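Local coordinates for protein branched-chain-amino-acid aminotransferase (Pseudomonas aeruginosa, PDB 6NST) that probably catalyses the reversible, pyridoxal-phosphate-dependent exchange of amino groups between leucine, isoleucine or valine and 2-oxoglutarate, the last step in making these amino acids, at residues Val9-Asp13 against Gly14-Gln18; Gly163-Ile166 against Asn167-Leu170; Leu226-Ala229 against Ala230-Gly233. The protein carries 1 engineered substitution. All coordinates share one frame; numbering follows the deposited sequence.

Interaction 1: Val9-Asp13 against Gly14-Gln18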
ATOM      1  N   VAL A   9      36.401  -9.704 -30.677  1.00 31.70           N
ATOM      2  CA  VAL A   9      36.445  -8.257 -30.531  1.00 32.52           C
ATOM      3  C   VAL A   9      35.164  -7.778 -29.866  1.00 30.68           C
ATOM      4  O   VAL A   9      34.121  -8.434 -29.911  1.00 29.07           O
ATOM      5  CB  VAL A   9      36.645  -7.539 -31.884  1.00 33.09           C
ATOM      6  CG1 VAL A   9      38.020  -7.855 -32.454  1.00 36.53           C
ATOM      7  CG2 VAL A   9      35.551  -7.935 -32.864  1.00 22.94           C
ATOM      8  N   ILE A  10      35.260  -6.611 -29.237  1.00 25.74           N
ATOM      9  CA  ILE A  10      34.120  -5.936 -28.633  1.00 27.42           C
ATOM     10  C   ILE A  10      34.130  -4.491 -29.107  1.00 27.53           C
ATOM     11  O   ILE A  10      35.171  -3.825 -29.056  1.00 32.31           O
ATOM     12  CB  ILE A  10      34.157  -5.999 -27.093  1.00 33.68           C
ATOM     13  CG1 ILE A  10      34.038  -7.443 -26.611  1.00 26.77           C
ATOM     14  CG2 ILE A  10      33.052  -5.141 -26.494  1.00 21.93           C
ATOM     15  CD1 ILE A  10      34.236  -7.605 -25.120  1.00 20.16           C
ATOM     16  N   TRP A  11      32.984  -4.015 -29.582  1.00 24.61           N
ATOM     17  CA  TRP A  11      32.839  -2.607 -29.924  1.00 20.35           C
ATOM     18  C   TRP A  11      32.871  -1.784 -28.643  1.00 18.00           C
ATOM     19  O   TRP A  11      32.063  -2.004 -27.736  1.00 18.91           O
ATOM     20  CB  TRP A  11      31.538  -2.382 -30.686  1.00 20.68           C
ATOM     21  CG  TRP A  11      31.396  -1.020 -31.291  1.00 21.13           C
ATOM     22  CD1 TRP A  11      31.759  -0.643 -32.552  1.00 23.84           C
ATOM     23  CD2 TRP A  11      30.831   0.141 -30.672  1.00 28.44           C
ATOM     24  NE1 TRP A  11      31.461   0.684 -32.755  1.00 28.30           N
ATOM     25  CE2 TRP A  11      30.893   1.189 -31.613  1.00 17.31           C
ATOM     26  CE3 TRP A  11      30.284   0.400 -29.412  1.00 24.87           C
ATOM     27  CZ2 TRP A  11      30.419   2.470 -31.336  1.00 23.99           C
ATOM     28  CZ3 TRP A  11      29.822   1.674 -29.137  1.00 17.95           C
ATOM     29  CH2 TRP A  11      29.893   2.692 -30.093  1.00 24.59           C
ATOM     30  N   TYR A  12      33.810  -0.846 -28.562  1.00 24.08           N
ATOM     31  CA  TYR A  12      34.063  -0.098 -27.331  1.00 22.25           C
ATOM     32  C   TYR A  12      34.299   1.361 -27.712  1.00 30.84           C
ATOM     33  O   TYR A  12      35.397   1.725 -28.146  1.00 43.52           O
ATOM     34  CB  TYR A  12      35.255  -0.684 -26.582  1.00 28.13           C
ATOM     35  CG  TYR A  12      35.392  -0.267 -25.132  1.00 22.79           C
ATOM     36  CD1 TYR A  12      34.708   0.830 -24.624  1.00 21.19           C
ATOM     37  CD2 TYR A  12      36.221  -0.974 -24.272  1.00 26.54           C
ATOM     38  CE1 TYR A  12      34.843   1.203 -23.299  1.00 30.21           C
ATOM     39  CE2 TYR A  12      36.362  -0.608 -22.951  1.00 26.30           C
ATOM     40  CZ  TYR A  12      35.671   0.480 -22.467  1.00 28.33           C
ATOM     41  OH  TYR A  12      35.815   0.841 -21.147  1.00 31.83           O
ATOM     42  N   ASP A  13      33.261   2.183 -27.554  1.00 26.83           N
ATOM     43  CA  ASP A  13      33.346   3.634 -27.721  1.00 25.61           C
ATOM     44  C   ASP A  13      33.861   4.018 -29.111  1.00 32.87           C
ATOM     45  O   ASP A  13      34.842   4.752 -29.262  1.00 34.89           O
ATOM     46  CB  ASP A  13      34.213   4.258 -26.620  1.00 29.96           C
ATOM     47  CG  ASP A  13      33.563   4.186 -25.251  1.00 30.35           C
ATOM     48  OD1 ASP A  13      32.407   3.723 -25.161  1.00 31.81           O
ATOM     49  OD2 ASP A  13      34.207   4.593 -24.264  1.00 26.89           O
ATOM     50  N   GLY A  14      33.165   3.524 -30.133  1.00 26.77           N
ATOM     51  CA  GLY A  14      33.444   3.898 -31.503  1.00 26.94           C
ATOM     52  C   GLY A  14      34.429   3.011 -32.233  1.00 36.99           C
ATOM     53  O   GLY A  14      34.544   3.121 -33.461  1.00 42.47           O
ATOM     54  N   GLU A  15      35.143   2.139 -31.529  1.00 35.83           N
ATOM     55  CA  GLU A  15      36.167   1.301 -32.130  1.00 26.67           C
ATOM     56  C   GLU A  15      36.012  -0.131 -31.642  1.00 30.49           C
ATOM     57  O   GLU A  15      35.469  -0.390 -30.565  1.00 26.54           O
ATOM     58  CB  GLU A  15      37.581   1.808 -31.800  1.00 34.83           C
ATOM     59  CG  GLU A  15      37.921   3.178 -32.369  1.00 46.56           C
ATOM     60  CD  GLU A  15      39.304   3.651 -31.958  1.00 63.03           C
ATOM     61  OE1 GLU A  15      39.944   2.972 -31.128  1.00 66.43           O
ATOM     62  OE2 GLU A  15      39.751   4.703 -32.464  1.00 66.95           O
ATOM     63  N   LEU A  16      36.498  -1.063 -32.454  1.00 36.01           N
ATOM     64  CA  LEU A  16      36.615  -2.453 -32.041  1.00 34.24           C
ATOM     65  C   LEU A  16      37.935  -2.634 -31.306  1.00 33.85           C
ATOM     66  O   LEU A  16      38.977  -2.150 -31.758  1.00 35.55           O
ATOM     67  CB  LEU A  16      36.548  -3.396 -33.243  1.00 34.01           C
ATOM     68  CG  LEU A  16      35.259  -3.397 -34.063  1.00 40.39           C
ATOM     69  CD1 LEU A  16      35.478  -4.167 -35.349  1.00 39.11           C
ATOM     70  CD2 LEU A  16      34.106  -3.991 -33.266  1.00 20.61           C
ATOM     71  N   VAL A  17      37.883  -3.319 -30.167  1.00 39.37           N
ATOM     72  CA  VAL A  17      39.072  -3.624 -29.389  1.00 39.25           C
ATOM     73  C   VAL A  17      39.070  -5.123 -29.121  1.00 40.27           C
ATOM     74  O   VAL A  17      38.029  -5.783 -29.166  1.00 36.01           O
ATOM     75  CB  VAL A  17      39.128  -2.815 -28.071  1.00 36.24           C
ATOM     76  CG1 VAL A  17      38.120  -3.347 -27.063  1.00 39.00           C
ATOM     77  CG2 VAL A  17      40.540  -2.801 -27.495  1.00 48.94           C
ATOM     78  N   GLN A  18      40.263  -5.663 -28.882  1.00 38.94           N
ATOM     79  CA  GLN A  18      40.376  -7.071 -28.530  1.00 43.76           C
ATOM     80  C   GLN A  18      39.533  -7.373 -27.298  1.00 39.44           C
ATOM     81  O   GLN A  18      39.390  -6.542 -26.397  1.00 34.50           O
ATOM     82  CB  GLN A  18      41.836  -7.449 -28.278  1.00 45.91           C
ATOM     83  CG  GLN A  18      42.745  -7.282 -29.485  1.00 56.04           C
ATOM     84  CD  GLN A  18      42.433  -8.264 -30.602  1.00 55.82           C
ATOM     85  OE1 GLN A  18      41.724  -9.251 -30.399  1.00 58.51           O
ATOM     86  NE2 GLN A  18      42.964  -7.996 -31.788  1.00 49.43           N
TER
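Trp-11 folds its indole back against the turn, and one ring face receives the backbone N of Gly-14, 3.2 Å from Trp-11 CZ2 and offset toward the rim of the ring. With CG opposite the backbone N (chi1 -170°), the ring is carried toward residues 14-18. At the indole edge, near its plane, lies CD2 of Leu-16; the two side chains cross at about a right angle, and Trp-11 CB approaches Leu-16 CD2 to 4.0 Å. Tyr-75 meets the same indole edge-to-face.

Tight pairing is evident in the reciprocal bonds of Ile-10 and Val-17: Ile-10 N to Val-17 O is 2.9 Å and Val-17 N to Ile-10 O is 3.0 Å, both nearly straight. On the sheet face shared by Tyr-12 and Val-17, the side chains run alongside each other, Tyr-12 CB lying 3.9 Å from Val-17 CG1. The Tyr-12 hydroxyl bonds the backbone O of Thr-23, while Asp-13 bonds Val-120 N through OD1 and His-119 ND1 through OD2.

The solvent side is looser. At the turn the last pair is irregular: Tyr-12 N to Glu-15 O is 2.6 Å, but Glu-15 N to Tyr-12 O is a weak bond of 3.4 Å. The side chains of Val-9 and Gln-18 diverge, and Gly-14, Glu-15, Leu-16 and Gln-18 are exposed. Asp-13 and Gly-14 both have positive phi (57° and 91°), identifying a type I' turn and, with the antiparallel bonds, a two-residue beta hairpin; strand 15-18 is the outermost strand, within this chain, of the antiparallel sheet in which strand 9-12 pairs next with strand 118-126.

Interaction 2: Gly163-Ile166 against Asn167-Leu170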
ATOM      1  N   GLY A 163      21.424  -1.687 -12.497  1.00 26.10           N
ATOM      2  CA  GLY A 163      21.285  -1.973 -11.080  1.00 24.03           C
ATOM      3  C   GLY A 163      19.927  -2.507 -10.668  1.00 21.85           C
ATOM      4  O   GLY A 163      19.806  -3.088  -9.584  1.00 20.28           O
ATOM      5  N   ALA A 164      18.902  -2.324 -11.503  1.00 24.08           N
ATOM      6  CA  ALA A 164      17.571  -2.792 -11.139  1.00 20.01           C
ATOM      7  C   ALA A 164      17.466  -4.310 -11.143  1.00 21.19           C
ATOM      8  O   ALA A 164      16.538  -4.854 -10.537  1.00 27.92           O
ATOM      9  CB  ALA A 164      16.523  -2.202 -12.083  1.00 14.00           C
ATOM     10  N   TYR A 165      18.394  -5.005 -11.796  1.00 19.78           N
ATOM     11  CA  TYR A 165      18.317  -6.455 -11.920  1.00 19.13           C
ATOM     12  C   TYR A 165      18.865  -7.194 -10.706  1.00 18.67           C
ATOM     13  O   TYR A 165      19.059  -8.411 -10.777  1.00 31.10           O
ATOM     14  CB  TYR A 165      19.032  -6.912 -13.194  1.00 25.17           C
ATOM     15  CG  TYR A 165      18.157  -6.765 -14.417  1.00 39.65           C
ATOM     16  CD1 TYR A 165      17.952  -5.522 -15.002  1.00 39.81           C
ATOM     17  CD2 TYR A 165      17.512  -7.864 -14.967  1.00 43.28           C
ATOM     18  CE1 TYR A 165      17.142  -5.379 -16.112  1.00 40.16           C
ATOM     19  CE2 TYR A 165      16.700  -7.731 -16.077  1.00 48.69           C
ATOM     20  CZ  TYR A 165      16.519  -6.486 -16.645  1.00 48.66           C
ATOM     21  OH  TYR A 165      15.711  -6.350 -17.750  1.00 51.12           O
ATOM     22  N   ILE A 166      19.118  -6.495  -9.598  1.00 23.12           N
ATOM     23  CA  ILE A 166      19.358  -7.184  -8.333  1.00 14.63           C
ATOM     24  C   ILE A 166      18.125  -7.987  -7.938  1.00 18.09           C
ATOM     25  O   ILE A 166      18.226  -9.140  -7.502  1.00 21.46           O
ATOM     26  CB  ILE A 166      19.745  -6.177  -7.235  1.00 12.83           C
ATOM     27  CG1 ILE A 166      21.101  -5.541  -7.536  1.00 20.85           C
ATOM     28  CG2 ILE A 166      19.757  -6.852  -5.871  1.00 13.53           C
ATOM     29  CD1 ILE A 166      21.528  -4.530  -6.497  1.00 23.62           C
ATOM     30  N   ASN A 167      16.943  -7.389  -8.099  1.00 10.24           N
ATOM     31  CA  ASN A 167      15.704  -8.051  -7.707  1.00 20.82           C
ATOM     32  C   ASN A 167      15.474  -9.321  -8.517  1.00 11.78           C
ATOM     33  O   ASN A 167      14.958 -10.315  -7.994  1.00 21.99           O
ATOM     34  CB  ASN A 167      14.534  -7.078  -7.869  1.00 26.74           C
ATOM     35  CG  ASN A 167      13.220  -7.657  -7.390  1.00 30.28           C
ATOM     36  OD1 ASN A 167      12.419  -8.144  -8.188  1.00 36.42           O
ATOM     37  ND2 ASN A 167      12.989  -7.602  -6.083  1.00 23.11           N
ATOM     38  N   SER A 168      15.858  -9.310  -9.794  1.00 16.87           N
ATOM     39  CA  SER A 168      15.733 -10.508 -10.617  1.00 23.79           C
ATOM     40  C   SER A 168      16.687 -11.601 -10.152  1.00 21.27           C
ATOM     41  O   SER A 168      16.321 -12.782 -10.130  1.00 29.78           O
ATOM     42  CB  SER A 168      15.984 -10.163 -12.086  1.00 14.96           C
ATOM     43  OG  SER A 168      15.073  -9.176 -12.540  1.00 22.43           O
ATOM     44  N   MET A 169      17.913 -11.230  -9.775  1.00 16.32           N
ATOM     45  CA  MET A 169      18.873 -12.220  -9.298  1.00 22.55           C
ATOM     46  C   MET A 169      18.439 -12.817  -7.966  1.00 18.41           C
ATOM     47  O   MET A 169      18.591 -14.024  -7.742  1.00 23.77           O
ATOM     48  CB  MET A 169      20.262 -11.593  -9.171  1.00 23.35           C
ATOM     49  CG  MET A 169      20.906 -11.221 -10.493  1.00 30.88           C
ATOM     50  SD  MET A 169      22.566 -10.557 -10.263  1.00 38.96           S
ATOM     51  CE  MET A 169      23.372 -11.937  -9.453  1.00 26.81           C
ATOM     52  N   LEU A 170      17.912 -11.985  -7.065  1.00 21.85           N
ATOM     53  CA  LEU A 170      17.435 -12.491  -5.782  1.00 23.25           C
ATOM     54  C   LEU A 170      16.294 -13.481  -5.974  1.00 18.28           C
ATOM     55  O   LEU A 170      16.231 -14.508  -5.288  1.00 16.44           O
ATOM     56  CB  LEU A 170      16.993 -11.329  -4.891  1.00 17.70           C
ATOM     57  CG  LEU A 170      18.111 -10.404  -4.400  1.00 17.18           C
ATOM     58  CD1 LEU A 170      17.543  -9.222  -3.626  1.00 10.91           C
ATOM     59  CD2 LEU A 170      19.099 -11.182  -3.543  1.00 18.28           C
TER
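Ile-166 and Leu-170, one helical turn apart, lie side by side and point the same way. The methyl CG2 of Ile-166 does the touching, 3.9 Å from CD1 of Leu-170; it stands opposite its own backbone N, while the CG1 branch (chi1 -67°) lies beside that N. Beside this apolar pair the backbone bonds along the same turn, Leu-170 N meeting Ile-166 O at 2.9 Å with an N-H...O angle of 164°.

Tyr-165, at the N-cap position, and Ser-168 form a second pair: Tyr-165 CD2 is 3.7 Å from Ser-168 OG, the hydroxyl approaching the ring obliquely. That hydroxyl and Asn-167 OD1 both bond Arg-149 NH1, one guanidinium nitrogen thus gathering two side chains of the first turn. Met-169 N bonds Tyr-165 O at 3.2 Å, from above the carbonyl plane, and Met-169 CG comes within 3.4 Å of the same oxygen, the rest of the chain leading away.

Asn-167 ND2 bonds Ile-154 O of the second subunit, whose Tyr-33, Gly-34, His-29 and Met-156 pack on Tyr-165, Ile-166, Met-169 and Leu-170. Tyr-165 also touches Lys-160, which as in relatives probably carries the pyridoxal phosphate, although none is attached in this structure. The contact lies where the loop after strand 140-145 passes into the buried start of helix 166-177, between the cofactor-lysine region and a subunit interface.

Interaction 3: Leu226-Ala229 against Ala230-Gly233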
ATOM      1  N   LEU A 226       2.102 -10.572 -29.168  1.00 28.40           N
ATOM      2  CA  LEU A 226       0.831  -9.892 -29.404  1.00 29.94           C
ATOM      3  C   LEU A 226       0.563  -9.745 -30.896  1.00 29.97           C
ATOM      4  O   LEU A 226      -0.578  -9.892 -31.350  1.00 40.47           O
ATOM      5  CB  LEU A 226       0.816  -8.515 -28.732  1.00 35.11           C
ATOM      6  CG  LEU A 226       1.205  -8.340 -27.258  1.00 39.01           C
ATOM      7  CD1 LEU A 226       0.724  -6.990 -26.737  1.00 27.35           C
ATOM      8  CD2 LEU A 226       0.690  -9.469 -26.385  1.00 34.15           C
ATOM      9  N   THR A 227       1.608  -9.456 -31.675  1.00 24.84           N
ATOM     10  CA  THR A 227       1.470  -9.387 -33.125  1.00 25.67           C
ATOM     11  C   THR A 227       1.179 -10.763 -33.714  1.00 27.13           C
ATOM     12  O   THR A 227       0.272 -10.918 -34.539  1.00 25.47           O
ATOM     13  CB  THR A 227       2.740  -8.802 -33.744  1.00 27.91           C
ATOM     14  OG1 THR A 227       2.971  -7.489 -33.219  1.00 28.15           O
ATOM     15  CG2 THR A 227       2.615  -8.731 -35.259  1.00 29.77           C
ATOM     16  N   LEU A 228       1.944 -11.777 -33.296  1.00 28.35           N
ATOM     17  CA  LEU A 228       1.757 -13.119 -33.836  1.00 36.97           C
ATOM     18  C   LEU A 228       0.417 -13.709 -33.413  1.00 36.07           C
ATOM     19  O   LEU A 228      -0.241 -14.393 -34.207  1.00 38.73           O
ATOM     20  CB  LEU A 228       2.904 -14.028 -33.398  1.00 36.92           C
ATOM     21  CG  LEU A 228       4.291 -13.736 -33.977  1.00 31.66           C
ATOM     22  CD1 LEU A 228       5.321 -14.690 -33.394  1.00 30.01           C
ATOM     23  CD2 LEU A 228       4.278 -13.824 -35.497  1.00 28.06           C
ATOM     24  N   ALA A 229      -0.003 -13.465 -32.168  1.00 27.41           N
ATOM     25  CA  ALA A 229      -1.296 -13.974 -31.722  1.00 31.75           C
ATOM     26  C   ALA A 229      -2.431 -13.377 -32.543  1.00 28.84           C
ATOM     27  O   ALA A 229      -3.387 -14.078 -32.897  1.00 29.93           O
ATOM     28  CB  ALA A 229      -1.498 -13.684 -30.234  1.00 26.88           C
ATOM     29  N   ALA A 230      -2.338 -12.084 -32.861  1.00 19.99           N
ATOM     30  CA  ALA A 230      -3.342 -11.457 -33.714  1.00 26.30           C
ATOM     31  C   ALA A 230      -3.316 -12.044 -35.120  1.00 27.87           C
ATOM     32  O   ALA A 230      -4.371 -12.268 -35.724  1.00 34.91           O
ATOM     33  CB  ALA A 230      -3.122  -9.946 -33.757  1.00 18.42           C
ATOM     34  N   GLU A 231      -2.120 -12.306 -35.654  1.00 31.89           N
ATOM     35  CA  GLU A 231      -2.003 -12.888 -36.987  1.00 30.05           C
ATOM     36  C   GLU A 231      -2.531 -14.315 -37.049  1.00 38.34           C
ATOM     37  O   GLU A 231      -2.865 -14.791 -38.140  1.00 43.13           O
ATOM     38  CB  GLU A 231      -0.546 -12.852 -37.454  1.00 32.39           C
ATOM     39  CG  GLU A 231      -0.006 -11.450 -37.691  1.00 39.50           C
ATOM     40  CD  GLU A 231       1.458 -11.445 -38.095  1.00 40.86           C
ATOM     41  OE1 GLU A 231       2.068 -12.534 -38.148  1.00 38.78           O
ATOM     42  OE2 GLU A 231       1.998 -10.349 -38.361  1.00 36.39           O
ATOM     43  N   HIS A 232      -2.614 -15.005 -35.913  1.00 33.83           N
ATOM     44  CA  HIS A 232      -3.154 -16.355 -35.857  1.00 34.72           C
ATOM     45  C   HIS A 232      -4.603 -16.385 -35.383  1.00 31.58           C
ATOM     46  O   HIS A 232      -5.099 -17.452 -35.008  1.00 24.62           O
ATOM     47  CB  HIS A 232      -2.290 -17.237 -34.954  1.00 40.13           C
ATOM     48  CG  HIS A 232      -1.022 -17.703 -35.599  1.00 41.59           C
ATOM     49  ND1 HIS A 232       0.002 -16.845 -35.935  1.00 39.94           N
ATOM     50  CD2 HIS A 232      -0.615 -18.940 -35.969  1.00 40.65           C
ATOM     51  CE1 HIS A 232       0.986 -17.533 -36.484  1.00 40.53           C
ATOM     52  NE2 HIS A 232       0.637 -18.807 -36.516  1.00 38.51           N
ATOM     53  N   GLY A 233      -5.284 -15.240 -35.387  1.00 33.43           N
ATOM     54  CA  GLY A 233      -6.675 -15.195 -34.984  1.00 37.93           C
ATOM     55  C   GLY A 233      -6.935 -15.493 -33.526  1.00 39.51           C
ATOM     56  O   GLY A 233      -8.059 -15.856 -33.170  1.00 38.50           O
TER
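His-232 presents the edge of its imidazole to the backbone of Leu-228: Leu-228 O lies 3.0 Å from His-232 ND1, tilted somewhat out of the ring plane, with a bent N-H...O angle of 141°. The same oxygen also accepts His-232 N at 3.0 Å, and the two donors arrive from opposite faces of the carbonyl plane. One acceptor therefore holds both the backbone and the ring of His-232, which restricts rotation of the side chain. A chi1 of -78° sets the ring beside the backbone N, and chi2 (67°) then turns ND1 to the oxygen that the N itself uses.

The other flat group, the carboxylate of Glu-231, rests against apolar branches of the preceding turn. Its OE2 is 3.6 Å from Thr-227 CG2 and its OE1 is 3.7 Å from Leu-228 CD2; the Thr-227 side chain runs alongside, that of Leu-228 at a slant. OE2 is hydrogen-bonded to NE2 of His-299, and Thr-227 OG1 bonds Asn-223 O. Bonding from i+4 to i runs through Glu-231 N to Thr-227 O, 3.0 Å, and on to His-232 N.

After that the helix ends in a Schellman motif: Gly-233, with positive phi, donates its N to Ala-230 O at 3.1 Å, and Phe-234 N pairs with Ala-229 O. Helix 220-231 is the crossover of a beta-alpha-beta unit linking the parallel strands 207-210 and 235-238. Leu-226 and Ala-229 pack on Leu-236 of the second strand, whereas Leu-228 and His-232 touch Ala-287 of helix 279-292.

How the interactions relate
The three contacts follow one another along the chain without interleaving and share no strand or helix. Interaction 1 forms the first hairpin, at the margin of the antiparallel sheet; interaction 2 starts helix 166-177; interaction 3 closes helix 220-231, whose flanking strands belong to the mixed sheet. Centres lie about 27 Å apart for interactions 1 and 2, about 32 Å for 2 and 3, and about 39 Å for 1 and 3, interaction 3 lying across the chain's centre from both others. Nearest atoms stay about 17 Å apart or more. Interaction 2 alone neighbours the probable cofactor lysine and meets other subunits extensively; interactions 1 and 3 lie at the periphery, away from that site.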